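Local coordinates for protein PHOX (Pseudomonas fluorescens, PDB 4A9V) that hydrolyses phosphate monoesters as an alkaline phosphatase of beta-propeller fold, with a complex iron-calcium cofactor carrying out its phosphotransfer chemistry, at residues A285-G290 against D317-G322; K183-T188 against A275-T280; M289-D292 against I298-F301; C179-T184 against P386-V391; G153-H158 against V367-R372. All coordinates share one frame; numbering follows the deposited sequence.

Interaction 1 of 5, residues A285-G290 against D317-G322; sequences AVVYMG and DILDHG. With EDO (1,2-ethanediol), chain H.
A285 and V287 each turn a methyl toward the loop 317-322, and I318 and L319 meet them there, so that a strand of the beta-propeller packs on a loop that leads into a later strand of the same sheet. CB of A285 lies 4.2 Å from CD1 of I318. Beside it, CG2 of V287 stands 4.3 Å from CD2 of L319. No hydrogen bond passes between the two segments. The pairing illustrates strand alternation: A285 and V287 share one face of strand 284-290, V286 and Y288 the other, where Y288 packs on I389 and V391. I318 makes its approach with CG1 opposite its own backbone N (chi1 -167°) and an extended chain beyond, which carries CD1 to CB of A285, and its side chain also touches W186. L319 does not start out toward the strand, yet its branched end leans over to V287. One layer further out, a short 3-10 segment, 318-320, presents both side chains to the strand, with D320 N bonded to D317 O at 2.9 Å. The carboxylate of D320 forms a salt bridge with R264 and a hydrogen bond with S152. At the end of the loop G322 binds an ethanediol, probably from the crystallisation liquor: its N donates to O1 of the diol at 2.9 Å with an N-H...O angle of 171°, and the same O1 donates back to G322 O.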
# COMPACT_ATOMS: atom_id res chain seq x y z
N ALA A 285 -17.19 -0.58 -12.14
CA ALA A 285 -16.14 -0.63 -11.13
C ALA A 285 -15.55 0.74 -10.87
O ALA A 285 -15.35 1.53 -11.80
CB ALA A 285 -15.05 -1.60 -11.55
N VAL A 286 -15.24 0.99 -9.61
CA VAL A 286 -14.57 2.21 -9.18
C VAL A 286 -13.34 1.80 -8.37
O VAL A 286 -13.40 0.89 -7.54
CB VAL A 286 -15.52 3.08 -8.32
CG1 VAL A 286 -14.81 4.32 -7.80
CG2 VAL A 286 -16.77 3.44 -9.11
N VAL A 287 -12.22 2.46 -8.65
CA VAL A 287 -10.98 2.21 -7.93
C VAL A 287 -10.40 3.53 -7.44
O VAL A 287 -9.99 4.36 -8.24
CB VAL A 287 -9.94 1.49 -8.80
CG1 VAL A 287 -8.74 1.08 -7.95
CG2 VAL A 287 -10.55 0.29 -9.53
N TYR A 288 -10.44 3.77 -6.13
CA TYR A 288 -9.82 4.96 -5.54
C TYR A 288 -8.35 4.67 -5.23
O TYR A 288 -8.01 3.59 -4.74
CB TYR A 288 -10.54 5.37 -4.25
CG TYR A 288 -11.97 5.80 -4.44
CD1 TYR A 288 -12.28 7.07 -4.89
CD2 TYR A 288 -13.02 4.97 -4.06
CE1 TYR A 288 -13.59 7.49 -5.01
CE2 TYR A 288 -14.34 5.38 -4.18
CZ TYR A 288 -14.62 6.65 -4.64
OH TYR A 288 -15.92 7.09 -4.76
N MET A 289 -7.47 5.64 -5.51
CA MET A 289 -6.03 5.42 -5.48
C MET A 289 -5.29 6.65 -4.96
O MET A 289 -5.42 7.73 -5.52
CB MET A 289 -5.52 5.11 -6.88
CG MET A 289 -6.03 3.80 -7.45
SD MET A 289 -5.53 3.54 -9.16
CE MET A 289 -6.58 4.74 -9.99
N GLY A 290 -4.37 6.43 -4.03
CA GLY A 290 -3.48 7.49 -3.56
C GLY A 290 -2.10 7.40 -4.19
O GLY A 290 -1.63 6.30 -4.51
N ASP A 317 -11.13 -7.64 -19.27
CA ASP A 317 -10.59 -6.37 -19.74
C ASP A 317 -11.18 -5.16 -19.02
O ASP A 317 -11.05 -4.03 -19.51
CB ASP A 317 -10.82 -6.19 -21.25
CG ASP A 317 -10.31 -7.37 -22.06
OD1 ASP A 317 -9.24 -7.91 -21.73
OD2 ASP A 317 -10.93 -7.67 -23.11
N ILE A 318 -11.91 -5.37 -17.93
CA ILE A 318 -12.70 -4.29 -17.36
C ILE A 318 -11.83 -3.10 -16.96
O ILE A 318 -12.23 -1.94 -17.13
CB ILE A 318 -13.59 -4.78 -16.19
CG1 ILE A 318 -14.63 -3.72 -15.83
CG2 ILE A 318 -12.76 -5.18 -14.98
CD1 ILE A 318 -15.63 -4.18 -14.79
N LEU A 319 -10.62 -3.36 -16.48
CA LEU A 319 -9.74 -2.28 -16.04
C LEU A 319 -8.90 -1.68 -17.16
O LEU A 319 -8.05 -0.83 -16.90
CB LEU A 319 -8.83 -2.76 -14.90
CG LEU A 319 -9.55 -3.22 -13.63
CD1 LEU A 319 -8.53 -3.61 -12.57
CD2 LEU A 319 -10.51 -2.15 -13.10
N ASP A 320 -9.19 -2.05 -18.41
CA ASP A 320 -8.52 -1.45 -19.57
C ASP A 320 -9.28 -0.28 -20.19
O ASP A 320 -8.75 0.39 -21.07
CB ASP A 320 -8.26 -2.50 -20.65
CG ASP A 320 -7.12 -3.43 -20.31
OD1 ASP A 320 -6.30 -3.13 -19.41
OD2 ASP A 320 -6.99 -4.45 -21.03
N HIS A 321 -10.52 -0.06 -19.76
CA HIS A 321 -11.38 0.94 -20.40
C HIS A 321 -12.12 1.67 -19.33
O HIS A 321 -12.70 1.05 -18.43
CB HIS A 321 -12.38 0.26 -21.35
CG HIS A 321 -11.74 -0.65 -22.35
ND1 HIS A 321 -11.08 -0.19 -23.43
CD2 HIS A 321 -11.57 -2.03 -22.35
CE1 HIS A 321 -10.55 -1.22 -24.11
NE2 HIS A 321 -10.84 -2.35 -23.44
N GLY A 322 -12.14 2.99 -19.44
CA GLY A 322 -12.82 3.83 -18.46
C GLY A 322 -12.17 5.19 -18.38
O GLY A 322 -11.67 5.70 -19.38
C1 EDO H . -9.31 4.25 -21.02
O1 EDO H . -10.57 4.03 -21.70
C2 EDO H . -8.82 5.67 -21.30
O2 EDO H . -7.59 5.94 -20.62

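Interaction 2 of 5, residues K183-T188 against A275-T280; sequences KTPWGT and AALAET. With LI (lithium ion), chain C; EDO (1,2-ethanediol), chain O.
L277 stands over the backbone of K183 and T184, and the course of its side chain shows how one leucine can touch four successive residues. Its CB lies 3.8 Å from K183 O. One step on, CG comes within 3.5 Å of that same oxygen and also meets CA of T184. There the chain forks. CD1 goes to the turn itself, 4.1 Å from CD of P185 and 4.2 Å from CH2 of W186, approaching the indole obliquely; CD2 stays near K183 O and comes to 4.5 Å from CG2 of T184. The first torsion of L277 (chi1 -94°) is well removed from a staggered value, which suggests that the fit has some cost. Strand 276-279, at the margin of one propeller sheet, is thus packed against the connection between strands 178-183 and 189-193 of another. That connection is a type I beta turn from T184 to G187, in which G187 N bonds to T184 O. The indole of W186 is covered from within its own turn: CB of T184 sits over the centre of one face, 3.4 Å above the plane, and NE1 is hydrogen-bonded to E251. One water bridges the two backbones: it accepts from K183 N and L277 N and donates to A275 O at 3.2 Å.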
# COMPACT_ATOMS: atom_id res chain seq x y z
N LYS A 183 -8.75 -5.75 -3.89
CA LYS A 183 -9.40 -7.04 -4.10
C LYS A 183 -10.63 -6.79 -4.95
O LYS A 183 -11.50 -6.01 -4.56
CB LYS A 183 -9.81 -7.64 -2.76
CG LYS A 183 -10.57 -8.95 -2.88
CD LYS A 183 -10.91 -9.52 -1.52
CE LYS A 183 -11.72 -10.80 -1.62
NZ LYS A 183 -12.11 -11.27 -0.26
N THR A 184 -10.70 -7.43 -6.12
CA THR A 184 -11.81 -7.15 -7.03
C THR A 184 -12.94 -8.14 -6.80
O THR A 184 -12.71 -9.29 -6.40
CB THR A 184 -11.39 -7.19 -8.50
OG1 THR A 184 -11.24 -8.56 -8.91
CG2 THR A 184 -10.11 -6.42 -8.75
N PRO A 185 -14.17 -7.74 -7.16
CA PRO A 185 -15.30 -8.64 -7.00
C PRO A 185 -15.36 -9.70 -8.10
O PRO A 185 -16.22 -10.57 -8.04
CB PRO A 185 -16.51 -7.71 -7.05
CG PRO A 185 -16.04 -6.47 -7.72
CD PRO A 185 -14.59 -6.34 -7.36
N TRP A 186 -14.43 -9.66 -9.06
CA TRP A 186 -14.31 -10.74 -10.04
C TRP A 186 -13.12 -11.63 -9.76
O TRP A 186 -12.68 -12.37 -10.64
CB TRP A 186 -14.27 -10.19 -11.47
CG TRP A 186 -13.25 -9.11 -11.71
CD1 TRP A 186 -11.97 -9.26 -12.24
CD2 TRP A 186 -13.42 -7.67 -11.50
NE1 TRP A 186 -11.34 -8.04 -12.31
CE2 TRP A 186 -12.16 -7.05 -11.89
CE3 TRP A 186 -14.46 -6.87 -11.05
CZ2 TRP A 186 -11.94 -5.69 -11.72
CZ3 TRP A 186 -14.23 -5.50 -10.91
CH2 TRP A 186 -13.01 -4.93 -11.25
N GLY A 187 -12.70 -11.68 -8.50
CA GLY A 187 -11.80 -12.74 -8.04
C GLY A 187 -10.34 -12.52 -8.37
O GLY A 187 -9.57 -13.47 -8.44
N THR A 188 -9.93 -11.26 -8.50
CA THR A 188 -8.54 -10.94 -8.75
C THR A 188 -7.96 -9.98 -7.73
O THR A 188 -8.68 -9.36 -6.93
CB THR A 188 -8.32 -10.40 -10.17
OG1 THR A 188 -8.96 -9.13 -10.29
CG2 THR A 188 -8.83 -11.37 -11.23
N ALA A 275 -5.47 0.32 -3.78
CA ALA A 275 -6.49 0.41 -4.82
C ALA A 275 -7.81 -0.05 -4.20
O ALA A 275 -8.00 -1.23 -3.94
CB ALA A 275 -6.11 -0.45 -6.01
N ALA A 276 -8.66 0.91 -3.85
CA ALA A 276 -9.87 0.64 -3.08
C ALA A 276 -11.06 0.47 -4.02
O ALA A 276 -11.43 1.40 -4.73
CB ALA A 276 -10.14 1.78 -2.11
N LEU A 277 -11.65 -0.73 -4.02
CA LEU A 277 -12.75 -1.04 -4.93
C LEU A 277 -14.08 -0.54 -4.40
O LEU A 277 -14.42 -0.75 -3.24
CB LEU A 277 -12.82 -2.55 -5.17
CG LEU A 277 -12.07 -3.07 -6.40
CD1 LEU A 277 -12.75 -2.67 -7.69
CD2 LEU A 277 -10.61 -2.65 -6.38
N ALA A 278 -14.90 -0.04 -5.32
CA ALA A 278 -16.29 0.27 -5.07
C ALA A 278 -17.05 0.03 -6.37
O ALA A 278 -16.47 -0.42 -7.36
CB ALA A 278 -16.44 1.71 -4.59
N GLU A 279 -18.33 0.37 -6.38
CA GLU A 279 -19.16 0.13 -7.54
C GLU A 279 -20.12 1.30 -7.67
O GLU A 279 -20.68 1.76 -6.67
CB GLU A 279 -19.92 -1.18 -7.36
CG GLU A 279 -20.73 -1.65 -8.57
CD GLU A 279 -21.33 -3.05 -8.40
OE1 GLU A 279 -21.10 -3.73 -7.38
OE2 GLU A 279 -21.98 -3.54 -9.36
N THR A 280 -20.30 1.81 -8.89
CA THR A 280 -21.32 2.83 -9.13
C THR A 280 -22.72 2.25 -8.96
O THR A 280 -22.91 1.03 -8.99
CB THR A 280 -21.21 3.42 -10.55
OG1 THR A 280 -21.60 2.42 -11.49
CG2 THR A 280 -19.81 3.92 -10.85
LI LI C . -22.72 -2.76 -7.65
C1 EDO O . -13.77 -14.17 -1.63
O1 EDO O . -13.07 -13.78 -0.32
C2 EDO O . -13.12 -13.41 -2.79
O2 EDO O . -13.16 -14.21 -3.98
O HOH W 1 -10.20 -3.27 -2.77
O HOH W 2 -23.93 -0.62 -6.91
O HOH W 3 -24.41 -4.55 -8.09

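Interaction 3 of 5, residues M289-D292 against I298-F301; sequences MGDD and IYKF. With FEO (mu-oxo-diiron), chain S.
M289 and Y299 face each other as an antiparallel hydrogen-bonded pair in the beta hairpin of strands 284-290 and 296-303, and their side chains leave from the same face of the sheet. M289 N gives a bond of 2.9 Å to Y299 O, reaching the carbonyl from above its plane, whereas Y299 N returns one of 2.8 Å to M289 O that runs nearly straight down the carbonyl bond. From this shared base the two side chains part. M289 bends at its last torsion (chi3 -72°), which brings the methyl CE beside F301, 4.0 Å from CB; the two side chains lie side by side, pointing the same way. Y299 swings its ring to a different side, toward D291, and meets it with an edge: CE1 lies 4.0 Å from CB of D291, and M289 O also lies at the rim, in the ring plane. F270 stacks on the ring. At the tip, a water in that plane accepts from Y299 OH at 2.7 Å and donates to OD2 of D291 at 2.6 Å, so phenol and carboxylate are joined through it. OD2 also forms a salt bridge with R372, while OD1 accepts from K271 N. The next residue takes the chain to the cofactor: D292 OD2 binds the second iron of the mu-oxo-diiron group at 2.0 Å, and its OD1 is in a salt bridge with R385. Two consecutive carboxylates divide the work, one held by an arginine, a backbone N-H and a water, the other shared between iron and an arginine that probably tempers its donation to the metal.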
# COMPACT_ATOMS: atom_id res chain seq x y z
N MET A 289 -7.47 5.64 -5.51
CA MET A 289 -6.03 5.42 -5.48
C MET A 289 -5.29 6.65 -4.96
O MET A 289 -5.42 7.73 -5.52
CB MET A 289 -5.52 5.11 -6.88
CG MET A 289 -6.03 3.80 -7.45
SD MET A 289 -5.53 3.54 -9.16
CE MET A 289 -6.58 4.74 -9.99
N GLY A 290 -4.37 6.43 -4.03
CA GLY A 290 -3.48 7.49 -3.56
C GLY A 290 -2.10 7.40 -4.19
O GLY A 290 -1.63 6.30 -4.51
N ASP A 291 -1.46 8.55 -4.36
CA ASP A 291 -0.07 8.69 -4.80
C ASP A 291 0.76 9.17 -3.62
O ASP A 291 0.63 10.32 -3.20
CB ASP A 291 -0.02 9.72 -5.94
CG ASP A 291 1.33 9.87 -6.56
OD1 ASP A 291 2.26 9.09 -6.24
OD2 ASP A 291 1.46 10.75 -7.45
N ASP A 292 1.54 8.27 -3.01
CA ASP A 292 2.21 8.61 -1.76
C ASP A 292 3.51 9.36 -2.00
O ASP A 292 4.60 8.79 -2.07
CB ASP A 292 2.46 7.38 -0.89
CG ASP A 292 3.18 7.72 0.39
OD1 ASP A 292 3.33 8.92 0.68
OD2 ASP A 292 3.58 6.78 1.12
N ILE A 298 -4.80 12.47 -5.05
CA ILE A 298 -5.72 11.34 -4.93
C ILE A 298 -6.50 11.19 -6.23
O ILE A 298 -7.00 12.16 -6.78
CB ILE A 298 -6.69 11.55 -3.75
CG1 ILE A 298 -5.91 11.59 -2.43
CG2 ILE A 298 -7.76 10.47 -3.72
CD1 ILE A 298 -6.70 12.12 -1.25
N TYR A 299 -6.60 9.94 -6.70
CA TYR A 299 -7.16 9.60 -8.00
C TYR A 299 -8.35 8.64 -7.86
O TYR A 299 -8.54 7.99 -6.83
CB TYR A 299 -6.10 8.96 -8.90
CG TYR A 299 -4.92 9.85 -9.22
CD1 TYR A 299 -3.88 10.01 -8.30
CD2 TYR A 299 -4.79 10.45 -10.46
CE1 TYR A 299 -2.78 10.80 -8.60
CE2 TYR A 299 -3.67 11.21 -10.78
CZ TYR A 299 -2.68 11.39 -9.85
OH TYR A 299 -1.59 12.15 -10.20
N LYS A 300 -9.12 8.51 -8.94
CA LYS A 300 -10.29 7.64 -8.99
C LYS A 300 -10.46 7.16 -10.43
O LYS A 300 -10.58 7.96 -11.34
CB LYS A 300 -11.53 8.43 -8.56
CG LYS A 300 -12.85 7.71 -8.68
CD LYS A 300 -13.98 8.73 -8.54
CE LYS A 300 -15.36 8.11 -8.55
NZ LYS A 300 -16.40 9.18 -8.53
N PHE A 301 -10.52 5.84 -10.61
CA PHE A 301 -10.81 5.26 -11.91
C PHE A 301 -12.22 4.70 -11.90
O PHE A 301 -12.63 4.06 -10.94
CB PHE A 301 -9.82 4.13 -12.21
CG PHE A 301 -10.10 3.41 -13.50
CD1 PHE A 301 -9.72 3.94 -14.72
CD2 PHE A 301 -10.79 2.20 -13.49
CE1 PHE A 301 -10.02 3.29 -15.90
CE2 PHE A 301 -11.05 1.53 -14.67
CZ PHE A 301 -10.66 2.07 -15.88
FE1 FEO S . 4.76 1.67 0.73
FE2 FEO S . 3.32 4.80 1.11
O FEO S . 3.99 3.12 1.78
O HOH W 4 -0.13 12.74 -7.96
O HOH W 5 4.46 0.54 2.55
O HOH W 6 6.63 2.54 1.67

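Interaction 4 of 5, residues C179-T184 against P386-V391; sequences CANGKT and PEWIVV. With CA (calcium ion), chain Q; CA (calcium ion), chain R; FEO (mu-oxo-diiron), chain S; EDO (1,2-ethanediol), chain O.
A180 and W388 make the apolar part of this contact, where two edge strands of different propeller sheets, 178-183 and 386-391, approach near the centre of the protein, beside the metal cofactor. CB of A180 lies over one face of the indole in a CH-pi contact, 3.9 Å from the centroid of the five-membered ring and 29° off its normal, with CE2 the nearest atom at 3.5 Å. The polar neighbour is N181, whose OD1 reaches CZ3 of W388 at 3.7 Å; the amide is inclined 70° to the ring, and the polar end of N181 is engaged chiefly by S72. Metal bonds form the third class. C179 SG binds the first iron at 2.5 Å. On the facing strand, E387 OE2 binds the second iron at 2.2 Å and also two calcium ions, one of which is held by OE1 as well, so a single carboxylate joins three metals. D292, E194 and E273 are the other protein ligands of that iron, beside the bridging oxygen. W388 takes part through water: its NE1 donates at 2.9 Å to a water lying in the plane of the indole, and that water binds a calcium ion at 2.5 Å.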
# COMPACT_ATOMS: atom_id res chain seq x y z
N CYS A 179 3.53 -2.03 -2.71
CA CYS A 179 3.15 -1.40 -1.47
C CYS A 179 1.86 -2.03 -0.96
O CYS A 179 1.90 -3.04 -0.26
CB CYS A 179 3.03 0.11 -1.70
SG CYS A 179 2.59 1.04 -0.24
N ALA A 180 0.71 -1.54 -1.39
CA ALA A 180 -0.54 -2.14 -0.95
C ALA A 180 -1.42 -2.56 -2.13
O ALA A 180 -0.91 -2.89 -3.21
CB ALA A 180 -1.25 -1.24 0.07
N ASN A 181 -2.71 -2.76 -1.85
CA ASN A 181 -3.47 -3.78 -2.53
C ASN A 181 -4.88 -3.33 -2.88
O ASN A 181 -5.41 -2.37 -2.32
CB ASN A 181 -3.55 -5.03 -1.64
CG ASN A 181 -4.28 -4.77 -0.34
OD1 ASN A 181 -3.93 -3.85 0.42
ND2 ASN A 181 -5.35 -5.52 -0.10
N GLY A 182 -5.53 -4.14 -3.72
CA GLY A 182 -6.97 -4.15 -3.87
C GLY A 182 -7.47 -5.55 -4.14
O GLY A 182 -6.71 -6.42 -4.57
N LYS A 183 -8.75 -5.75 -3.89
CA LYS A 183 -9.40 -7.04 -4.10
C LYS A 183 -10.63 -6.79 -4.95
O LYS A 183 -11.50 -6.01 -4.56
CB LYS A 183 -9.81 -7.64 -2.76
CG LYS A 183 -10.57 -8.95 -2.88
CD LYS A 183 -10.91 -9.52 -1.52
CE LYS A 183 -11.72 -10.80 -1.62
NZ LYS A 183 -12.11 -11.27 -0.26
N THR A 184 -10.70 -7.43 -6.12
CA THR A 184 -11.81 -7.15 -7.03
C THR A 184 -12.94 -8.14 -6.80
O THR A 184 -12.71 -9.29 -6.40
CB THR A 184 -11.39 -7.19 -8.50
OG1 THR A 184 -11.24 -8.56 -8.91
CG2 THR A 184 -10.11 -6.42 -8.75
N PRO A 386 -1.02 10.95 0.61
CA PRO A 386 -2.05 9.93 0.60
C PRO A 386 -1.47 8.53 0.64
O PRO A 386 -0.62 8.19 -0.18
CB PRO A 386 -2.78 10.17 -0.72
CG PRO A 386 -2.38 11.53 -1.17
CD PRO A 386 -1.02 11.76 -0.61
N GLU A 387 -1.92 7.74 1.60
CA GLU A 387 -1.58 6.32 1.61
C GLU A 387 -2.86 5.51 1.40
O GLU A 387 -3.47 5.64 0.34
CB GLU A 387 -0.71 5.94 2.82
CG GLU A 387 0.68 6.55 2.68
CD GLU A 387 1.73 5.91 3.59
OE1 GLU A 387 1.75 6.28 4.78
OE2 GLU A 387 2.55 5.08 3.12
N TRP A 388 -3.27 4.65 2.32
CA TRP A 388 -4.36 3.73 2.01
C TRP A 388 -5.71 4.40 1.97
O TRP A 388 -6.01 5.30 2.76
CB TRP A 388 -4.43 2.60 3.02
CG TRP A 388 -3.29 1.63 2.96
CD1 TRP A 388 -1.93 1.91 2.96
CD2 TRP A 388 -3.38 0.19 3.18
NE1 TRP A 388 -1.20 0.76 3.12
CE2 TRP A 388 -2.02 -0.29 3.32
CE3 TRP A 388 -4.44 -0.69 3.38
CZ2 TRP A 388 -1.75 -1.62 3.59
CZ3 TRP A 388 -4.14 -2.02 3.68
CH2 TRP A 388 -2.83 -2.47 3.79
N ILE A 389 -6.57 3.86 1.11
CA ILE A 389 -7.98 4.25 1.01
C ILE A 389 -8.84 3.01 1.24
O ILE A 389 -8.52 1.92 0.75
CB ILE A 389 -8.27 4.86 -0.38
CG1 ILE A 389 -7.40 6.10 -0.59
CG2 ILE A 389 -9.74 5.20 -0.51
CD1 ILE A 389 -7.43 6.66 -1.99
N VAL A 390 -9.95 3.19 1.97
CA VAL A 390 -10.93 2.12 2.13
C VAL A 390 -12.33 2.69 1.99
O VAL A 390 -12.56 3.88 2.20
CB VAL A 390 -10.80 1.39 3.50
CG1 VAL A 390 -9.50 0.61 3.58
CG2 VAL A 390 -10.94 2.38 4.66
N VAL A 391 -13.26 1.81 1.66
CA VAL A 391 -14.65 2.16 1.46
C VAL A 391 -15.48 1.39 2.48
O VAL A 391 -15.40 0.16 2.55
CB VAL A 391 -15.10 1.78 0.02
CG1 VAL A 391 -16.57 2.11 -0.18
CG2 VAL A 391 -14.24 2.50 -1.02
CA CA Q . 2.45 2.30 3.49
CA CA R . 3.97 5.14 5.23
FE1 FEO S . 4.76 1.67 0.73
FE2 FEO S . 3.32 4.80 1.11
O FEO S . 3.99 3.12 1.78
C1 EDO O . -13.77 -14.17 -1.63
O1 EDO O . -13.07 -13.78 -0.32
C2 EDO O . -13.12 -13.41 -2.79
O2 EDO O . -13.16 -14.21 -3.98
O HOH W 7 1.54 0.13 2.60
O HOH W 5 4.46 0.54 2.55
O HOH W 8 2.50 0.65 5.35
O HOH W 9 4.82 2.82 4.48
O HOH W 10 5.90 5.15 3.82

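Interaction 5 of 5, residues G153-H158 against V367-R372; sequences GPAAGH and VLIHAR. With EDO (1,2-ethanediol), chain P.
A single methyl of L368, CD1, rests against three atoms of the P154 ring at once: CB is nearest at 3.6 Å, with CG and CD close behind. The two side chains cross at about a right angle, so the leucine meets the proline with its end and not along its length. L368 keeps CG opposite its carbonyl carbon (chi1 -64°), and the extended chain beyond lets CD1 reach the ring. Next along each segment, CB of A155 sits 3.9 Å from CG1 of I369, whose CD1 is almost as near. That CD1 also lies 4.3 Å from ND1 of H158, coming at the imidazole obliquely. The imidazole is fixed at both nitrogens, NE2 bonded to D363 and ND1 to the backbone N of L160. All of this joins the loop after propeller strand 148-152 to two short helices, 364-369 and 371-377, that meet at H370. The loop is shaped by two overlapping beta turns: a type I turn from G153 to A156, closed by A156 N to G153 O at 3.0 Å, and a type II turn from A155 to H158, closed by H158 N to A155 O at 3.1 Å, with G157 at the position whose positive phi favours glycine. Past the helix break, R372 forms a salt bridge with E293, while I369 O accepts from R269.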
# COMPACT_ATOMS: atom_id res chain seq x y z
N GLY A 153 -4.03 -1.93 -21.66
CA GLY A 153 -4.66 -0.62 -21.54
C GLY A 153 -4.06 0.35 -22.55
O GLY A 153 -3.26 -0.03 -23.41
N PRO A 154 -4.45 1.63 -22.46
CA PRO A 154 -4.17 2.55 -23.55
C PRO A 154 -2.69 2.79 -23.81
O PRO A 154 -2.32 3.20 -24.91
CB PRO A 154 -4.86 3.83 -23.11
CG PRO A 154 -6.00 3.36 -22.28
CD PRO A 154 -5.46 2.17 -21.53
N ALA A 155 -1.85 2.63 -22.79
CA ALA A 155 -0.42 2.90 -22.95
C ALA A 155 0.36 1.68 -23.43
O ALA A 155 1.52 1.81 -23.79
CB ALA A 155 0.17 3.45 -21.66
N ALA A 156 -0.27 0.51 -23.47
CA ALA A 156 0.41 -0.67 -24.01
C ALA A 156 0.83 -0.42 -25.45
O ALA A 156 0.04 0.09 -26.25
CB ALA A 156 -0.50 -1.89 -23.93
N GLY A 157 2.08 -0.72 -25.77
CA GLY A 157 2.58 -0.59 -27.13
C GLY A 157 2.99 0.82 -27.52
O GLY A 157 3.40 1.05 -28.65
N HIS A 158 2.91 1.77 -26.60
CA HIS A 158 3.31 3.15 -26.90
C HIS A 158 4.80 3.24 -27.08
O HIS A 158 5.55 2.50 -26.44
CB HIS A 158 2.86 4.09 -25.79
CG HIS A 158 2.90 5.54 -26.18
ND1 HIS A 158 3.97 6.32 -25.96
CD2 HIS A 158 1.96 6.33 -26.84
CE1 HIS A 158 3.72 7.56 -26.43
NE2 HIS A 158 2.49 7.56 -26.97
N VAL A 367 -0.92 10.89 -21.28
CA VAL A 367 -1.68 11.34 -20.12
C VAL A 367 -1.54 10.34 -18.97
O VAL A 367 -1.36 10.73 -17.82
CB VAL A 367 -3.16 11.58 -20.48
CG1 VAL A 367 -3.96 11.95 -19.24
CG2 VAL A 367 -3.28 12.67 -21.54
N LEU A 368 -1.62 9.06 -19.29
CA LEU A 368 -1.58 8.02 -18.27
C LEU A 368 -0.16 7.78 -17.74
O LEU A 368 0.06 7.69 -16.54
CB LEU A 368 -2.16 6.72 -18.83
CG LEU A 368 -3.64 6.81 -19.20
CD1 LEU A 368 -4.04 5.62 -20.05
CD2 LEU A 368 -4.51 6.93 -17.96
N ILE A 369 0.82 7.73 -18.65
CA ILE A 369 2.21 7.53 -18.27
C ILE A 369 2.68 8.70 -17.40
O ILE A 369 3.46 8.52 -16.46
CB ILE A 369 3.09 7.36 -19.52
CG1 ILE A 369 2.69 6.10 -20.30
CG2 ILE A 369 4.57 7.29 -19.15
CD1 ILE A 369 3.22 6.06 -21.72
N HIS A 370 2.19 9.89 -17.72
CA HIS A 370 2.54 11.12 -17.00
C HIS A 370 1.35 11.69 -16.28
O HIS A 370 1.15 12.90 -16.23
CB HIS A 370 3.13 12.13 -17.98
CG HIS A 370 4.41 11.67 -18.60
ND1 HIS A 370 4.84 12.10 -19.80
CD2 HIS A 370 5.39 10.82 -18.11
CE1 HIS A 370 6.03 11.53 -20.08
NE2 HIS A 370 6.36 10.74 -19.05
N ALA A 371 0.63 10.82 -15.57
CA ALA A 371 -0.58 11.22 -14.88
C ALA A 371 -0.34 12.36 -13.89
O ALA A 371 -1.19 13.22 -13.73
CB ALA A 371 -1.21 10.03 -14.19
N ARG A 372 0.81 12.36 -13.20
CA ARG A 372 1.10 13.43 -12.26
C ARG A 372 1.06 14.78 -12.96
O ARG A 372 0.57 15.77 -12.40
CB ARG A 372 2.47 13.23 -11.62
CG ARG A 372 2.53 12.16 -10.55
CD ARG A 372 3.90 12.13 -9.88
NE ARG A 372 3.89 11.29 -8.70
CZ ARG A 372 4.90 11.19 -7.85
NH1 ARG A 372 6.07 11.77 -8.10
NH2 ARG A 372 4.73 10.52 -6.73
C1 EDO P . -4.79 -3.24 -24.16
O1 EDO P . -4.10 -2.54 -25.28
C2 EDO P . -5.95 -2.37 -23.66
O2 EDO P . -7.03 -2.36 -24.60

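From the N terminus, interaction 5 opens first, at 153-158, and interaction 4 at 179-184; interaction 5 closes at 367-372 before interaction 4 closes at 386-391, so these two long loops cross. Interaction 2 shares K183 and T184 with interaction 4 but closes at 275-280, joining the 178-183/189-193 connection to strand 276-279. Interactions 1 and 3 follow, nested within both long loops and starting on the neighbouring strand 284-290: interaction 3 pairs it with the next strand of that sheet at 298-301, and interaction 1 packs a loop on it at 317-322. Interactions 3 and 4 meet at the diiron group, and the D291-R372 salt bridge joins interaction 3 to the helices of interaction 5.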